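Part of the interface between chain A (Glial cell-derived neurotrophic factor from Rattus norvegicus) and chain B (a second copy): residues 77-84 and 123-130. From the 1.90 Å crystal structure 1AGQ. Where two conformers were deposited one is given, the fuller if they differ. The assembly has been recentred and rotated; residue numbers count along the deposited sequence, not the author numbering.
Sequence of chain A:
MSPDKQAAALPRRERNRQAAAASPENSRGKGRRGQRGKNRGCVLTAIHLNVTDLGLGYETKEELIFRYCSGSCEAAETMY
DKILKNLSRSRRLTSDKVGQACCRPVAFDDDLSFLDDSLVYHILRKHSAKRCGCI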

ATOM      1  N   GLU A  77      22.321  -5.415 -10.933  1.00 44.48           N
ATOM      2  CA  GLU A  77      22.860  -4.109 -11.315  1.00 41.48           C
ATOM      3  C   GLU A  77      22.912  -3.108 -10.158  1.00 42.70           C
ATOM      4  O   GLU A  77      23.298  -1.951 -10.337  1.00 43.65           O
ATOM      5  CB  GLU A  77      22.035  -3.509 -12.457  1.00 50.25           C
ATOM      6  CG  GLU A  77      21.908  -4.400 -13.682  1.00 54.34           C
ATOM      7  CD  GLU A  77      21.771  -3.598 -14.963  1.00 55.54           C
ATOM      8  OE1 GLU A  77      21.350  -2.424 -14.889  1.00 66.29           O
ATOM      9  OE2 GLU A  77      22.085  -4.142 -16.040  1.00 58.36           O
ATOM     10  N   THR A  78      22.508  -3.546  -8.975  1.00 38.68           N
ATOM     11  CA  THR A  78      22.543  -2.689  -7.794  1.00 35.06           C
ATOM     12  C   THR A  78      22.872  -3.576  -6.614  1.00 25.18           C
ATOM     13  O   THR A  78      22.745  -4.797  -6.697  1.00 29.09           O
ATOM     14  CB  THR A  78      21.174  -2.073  -7.473  1.00 39.58           C
ATOM     15  OG1 THR A  78      20.211  -3.126  -7.373  1.00 34.09           O
ATOM     16  CG2 THR A  78      20.754  -1.079  -8.533  1.00 43.48           C
ATOM     17  N   MET A  79      23.278  -2.940  -5.515  1.00 31.10           N
ATOM     18  CA  MET A  79      23.585  -3.623  -4.262  1.00 31.89           C
ATOM     19  C   MET A  79      22.313  -4.351  -3.817  1.00 30.64           C
ATOM     20  O   MET A  79      22.339  -5.476  -3.306  1.00 28.72           O
ATOM     21  CB  MET A  79      23.941  -2.577  -3.203  1.00 37.36           C
ATOM     22  CG  MET A  79      25.403  -2.424  -2.931  1.00 57.57           C
ATOM     23  SD  MET A  79      25.871  -3.682  -1.767  1.00 76.95           S
ATOM     24  CE  MET A  79      26.416  -4.959  -2.878  1.00 58.84           C
ATOM     25  N   TYR A  80      21.187  -3.682  -4.020  1.00 24.12           N
ATOM     26  CA  TYR A  80      19.893  -4.229  -3.631  1.00 25.11           C
ATOM     27  C   TYR A  80      19.614  -5.592  -4.258  1.00 28.48           C
ATOM     28  O   TYR A  80      19.181  -6.537  -3.578  1.00 23.87           O
ATOM     29  CB  TYR A  80      18.803  -3.209  -4.009  1.00 27.94           C
ATOM     30  CG  TYR A  80      17.399  -3.715  -3.835  1.00 26.60           C
ATOM     31  CD1 TYR A  80      16.802  -3.750  -2.571  1.00 23.12           C
ATOM     32  CD2 TYR A  80      16.651  -4.132  -4.936  1.00 23.22           C
ATOM     33  CE1 TYR A  80      15.487  -4.179  -2.414  1.00 22.45           C
ATOM     34  CE2 TYR A  80      15.344  -4.559  -4.796  1.00 22.36           C
ATOM     35  CZ  TYR A  80      14.765  -4.572  -3.533  1.00 27.14           C
ATOM     36  OH  TYR A  80      13.448  -4.881  -3.398  1.00 24.14           O
ATOM     37  N   ASP A  81      19.889  -5.715  -5.557  1.00 23.38           N
ATOM     38  CA  ASP A  81      19.633  -6.971  -6.250  1.00 29.52           C
ATOM     39  C   ASP A  81      20.637  -8.040  -5.841  1.00 26.60           C
ATOM     40  O   ASP A  81      20.310  -9.228  -5.784  1.00 30.47           O
ATOM     41  CB  ASP A  81      19.676  -6.752  -7.762  1.00 33.23           C
ATOM     42  CG  ASP A  81      18.471  -5.957  -8.264  1.00 29.20           C
ATOM     43  OD1 ASP A  81      17.333  -6.405  -8.030  1.00 27.64           O
ATOM     44  OD2 ASP A  81      18.683  -4.899  -8.883  1.00 38.19           O
ATOM     45  N   LYS A  82      21.858  -7.622  -5.547  1.00 32.75           N
ATOM     46  CA  LYS A  82      22.857  -8.593  -5.118  1.00 31.30           C
ATOM     47  C   LYS A  82      22.385  -9.200  -3.810  1.00 32.08           C
ATOM     48  O   LYS A  82      22.369 -10.424  -3.641  1.00 30.66           O
ATOM     49  CB  LYS A  82      24.212  -7.920  -4.910  1.00 36.53           C
ATOM     50  CG  LYS A  82      24.654  -7.064  -6.078  1.00 56.01           C
ATOM     51  CD  LYS A  82      25.740  -7.738  -6.890  1.00 62.34           C
ATOM     52  CE  LYS A  82      26.834  -6.752  -7.270  1.00 64.16           C
ATOM     53  NZ  LYS A  82      26.282  -5.493  -7.858  1.00 71.90           N
ATOM     54  N   ILE A  83      21.958  -8.359  -2.879  1.00 28.67           N
ATOM     55  CA  ILE A  83      21.532  -8.909  -1.603  1.00 31.97           C
ATOM     56  C   ILE A  83      20.240  -9.715  -1.668  1.00 36.30           C
ATOM     57  O   ILE A  83      20.012 -10.597  -0.839  1.00 43.62           O
ATOM     58  CB  ILE A  83      21.294  -7.780  -0.579  0.55 26.17           C
ATOM     59  CG1 ILE A  83      22.556  -6.935  -0.420  0.55 28.53           C
ATOM     60  CG2 ILE A  83      20.892  -8.375   0.760  0.55 36.81           C
ATOM     61  CD1 ILE A  83      22.297  -5.605   0.235  0.55 20.26           C
ATOM     62  N   LEU A  84      19.396  -9.413  -2.649  1.00 35.10           N
ATOM     63  CA  LEU A  84      18.148 -10.147  -2.827  1.00 35.37           C
ATOM     64  C   LEU A  84      18.508 -11.572  -3.234  1.00 38.32           C
ATOM     65  O   LEU A  84      17.934 -12.541  -2.726  1.00 36.30           O
ATOM     66  CB  LEU A  84      17.298  -9.493  -3.924  1.00 38.42           C
ATOM     67  CG  LEU A  84      16.211  -8.481  -3.540  1.00 36.63           C
ATOM     68  CD1 LEU A  84      15.331  -8.254  -4.759  1.00 36.12           C
ATOM     69  CD2 LEU A  84      15.360  -8.980  -2.362  1.00 36.25           C
TER
ATOM     70  N   ILE B 123      30.631   1.827   2.068  1.00 24.61           N
ATOM     71  CA  ILE B 123      29.339   2.507   1.942  1.00 26.70           C
ATOM     72  C   ILE B 123      28.431   1.614   1.086  1.00 22.42           C
ATOM     73  O   ILE B 123      28.858   1.052   0.070  1.00 31.67           O
ATOM     74  CB  ILE B 123      29.495   3.930   1.303  1.00 29.41           C
ATOM     75  CG1 ILE B 123      28.124   4.581   1.105  1.00 32.57           C
ATOM     76  CG2 ILE B 123      30.211   3.834  -0.035  1.00 36.43           C
ATOM     77  CD1 ILE B 123      28.178   6.078   0.999  1.00 31.60           C
ATOM     78  N   LEU B 124      27.209   1.417   1.544  1.00 27.08           N
ATOM     79  CA  LEU B 124      26.239   0.634   0.788  1.00 28.94           C
ATOM     80  C   LEU B 124      25.320   1.703   0.208  1.00 28.08           C
ATOM     81  O   LEU B 124      24.809   2.551   0.940  1.00 33.37           O
ATOM     82  CB  LEU B 124      25.460  -0.300   1.707  1.00 29.06           C
ATOM     83  CG  LEU B 124      26.315  -1.307   2.480  1.00 39.35           C
ATOM     84  CD1 LEU B 124      25.411  -2.156   3.356  1.00 34.93           C
ATOM     85  CD2 LEU B 124      27.099  -2.170   1.509  1.00 41.98           C
ATOM     86  N   ARG B 125      25.162   1.680  -1.116  1.00 33.42           N
ATOM     87  CA  ARG B 125      24.322   2.651  -1.823  1.00 22.40           C
ATOM     88  C   ARG B 125      23.195   1.914  -2.580  1.00 21.74           C
ATOM     89  O   ARG B 125      23.445   0.874  -3.201  1.00 26.39           O
ATOM     90  CB  ARG B 125      25.170   3.414  -2.851  1.00 30.35           C
ATOM     91  CG  ARG B 125      26.280   4.304  -2.316  1.00 38.13           C
ATOM     92  CD  ARG B 125      27.094   4.836  -3.498  1.00 45.97           C
ATOM     93  NE  ARG B 125      28.102   5.811  -3.090  1.00 56.51           N
ATOM     94  CZ  ARG B 125      27.885   7.120  -3.019  1.00 57.01           C
ATOM     95  NH1 ARG B 125      26.691   7.613  -3.335  1.00 60.54           N
ATOM     96  NH2 ARG B 125      28.846   7.936  -2.605  1.00 59.48           N
ATOM     97  N   LYS B 126      21.972   2.440  -2.522  1.00 27.80           N
ATOM     98  CA  LYS B 126      20.842   1.800  -3.201  1.00 30.15           C
ATOM     99  C   LYS B 126      20.834   0.309  -2.850  1.00 32.36           C
ATOM    100  O   LYS B 126      20.745  -0.560  -3.726  1.00 31.20           O
ATOM    101  CB  LYS B 126      20.983   1.989  -4.719  1.00 32.29           C
ATOM    102  CG  LYS B 126      20.741   3.423  -5.188  1.00 34.48           C
ATOM    103  CD  LYS B 126      21.207   3.625  -6.633  1.00 39.19           C
ATOM    104  N   HIS B 127      20.910   0.033  -1.554  1.00 27.80           N
ATOM    105  CA  HIS B 127      20.967  -1.322  -1.016  1.00 25.33           C
ATOM    106  C   HIS B 127      19.686  -1.788  -0.329  1.00 19.37           C
ATOM    107  O   HIS B 127      19.506  -2.971  -0.066  1.00 24.32           O
ATOM    108  CB  HIS B 127      22.112  -1.395  -0.004  1.00 23.48           C
ATOM    109  CG  HIS B 127      21.892  -0.541   1.214  1.00 22.18           C
ATOM    110  ND1 HIS B 127      21.821   0.833   1.163  1.00 25.67           N
ATOM    111  CD2 HIS B 127      21.715  -0.880   2.513  1.00 18.75           C
ATOM    112  CE1 HIS B 127      21.611   1.307   2.378  1.00 26.12           C
ATOM    113  NE2 HIS B 127      21.540   0.285   3.217  1.00 24.13           N
ATOM    114  N   SER B 128      18.805  -0.841  -0.042  1.00 20.71           N
ATOM    115  CA  SER B 128      17.572  -1.144   0.650  1.00 23.33           C
ATOM    116  C   SER B 128      16.444  -0.250   0.141  1.00 19.56           C
ATOM    117  O   SER B 128      16.650   0.938  -0.127  1.00 23.66           O
ATOM    118  CB  SER B 128      17.768  -0.930   2.151  1.00 25.02           C
ATOM    119  OG  SER B 128      16.698  -1.487   2.889  1.00 21.91           O
ATOM    120  N   ALA B 129      15.250  -0.820   0.035  1.00 22.41           N
ATOM    121  CA  ALA B 129      14.109  -0.047  -0.446  1.00 22.76           C
ATOM    122  C   ALA B 129      13.544   0.894   0.616  1.00 25.08           C
ATOM    123  O   ALA B 129      13.503   0.567   1.808  1.00 25.55           O
ATOM    124  CB  ALA B 129      13.010  -0.988  -0.928  1.00 21.83           C
ATOM    125  N   LYS B 130      13.106   2.065   0.163  1.00 21.53           N
ATOM    126  CA  LYS B 130      12.478   3.049   1.025  1.00 24.87           C
ATOM    127  C   LYS B 130      10.993   3.120   0.622  1.00 25.54           C
ATOM    128  O   LYS B 130      10.106   3.255   1.465  1.00 24.31           O
ATOM    129  CB  LYS B 130      13.140   4.411   0.811  1.00 30.81           C
ATOM    130  CG  LYS B 130      12.557   5.532   1.631  1.00 32.10           C
ATOM    131  CD  LYS B 130      13.527   6.712   1.605  1.00 38.43           C
ATOM    132  CE  LYS B 130      12.930   7.946   2.252  1.00 60.68           C
ATOM    133  NZ  LYS B 130      13.727   9.163   1.928  1.00 67.66           N
TER
HETATM  134  O   HOH W   1      24.213   0.046  -5.530  1.00 29.74           O

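The contact sets the start of a helix that begins at Met A79 and runs on beyond Leu A84 against the loop of chain B that follows the strand ending at Leu B124. The backbones come closest where Tyr A80 CA lies 4.1 Å from His B127 CA, so the two main chains pass close together, with no side chain between them.

The polar links exploit the start of the helix, where amide hydrogens have no preceding turn to accept them. Tyr A80 N donates to Lys B126 O at 3.2 Å, a weak bond with an angle of 134°. Met A79 N reaches chain B through a water, which accepts from that amide at 3.1 Å and donates to Arg B125 O at 2.6 Å. Two successive free amides are thus matched to two successive carbonyls, one directly and one through water. A third is handled within chain A: Thr A78, the N-cap, accepts from Asp A81 N through OG1 at 3.2 Å, while the same OG1 donates to Asp A81 OD2 at 2.8 Å. These two bonds join the cap to the first turn, next to the two amides that face chain B.

Side-chain packing lies beside these bonds. Met A79 CB makes van der Waals contact with a carbonyl, 3.5 Å from Arg B125 O, and sits 3.9 Å from His B127 CB; farther out, its SD meets Leu B124 CD2 at 3.8 Å, an apolar pair of thioether against methyl. Tyr A80, with chi1 in t, brings the CD1-CE1 side of its ring to His B127, Ser B128 and Ala B129: CE1 is 4.3 Å from Ala B129 CB, and the small alanine side chain still gives the ring an apolar partner.

One cost remains. His B127 O approaches the edge of the Tyr A80 ring, 3.8 Å from CD1, and lies 3.8 Å from Ile A83 CD1, yet it is buried without a hydrogen-bonding partner. The pattern is one weak direct bond and one water bridge between main chains, with side-chain packing beside them.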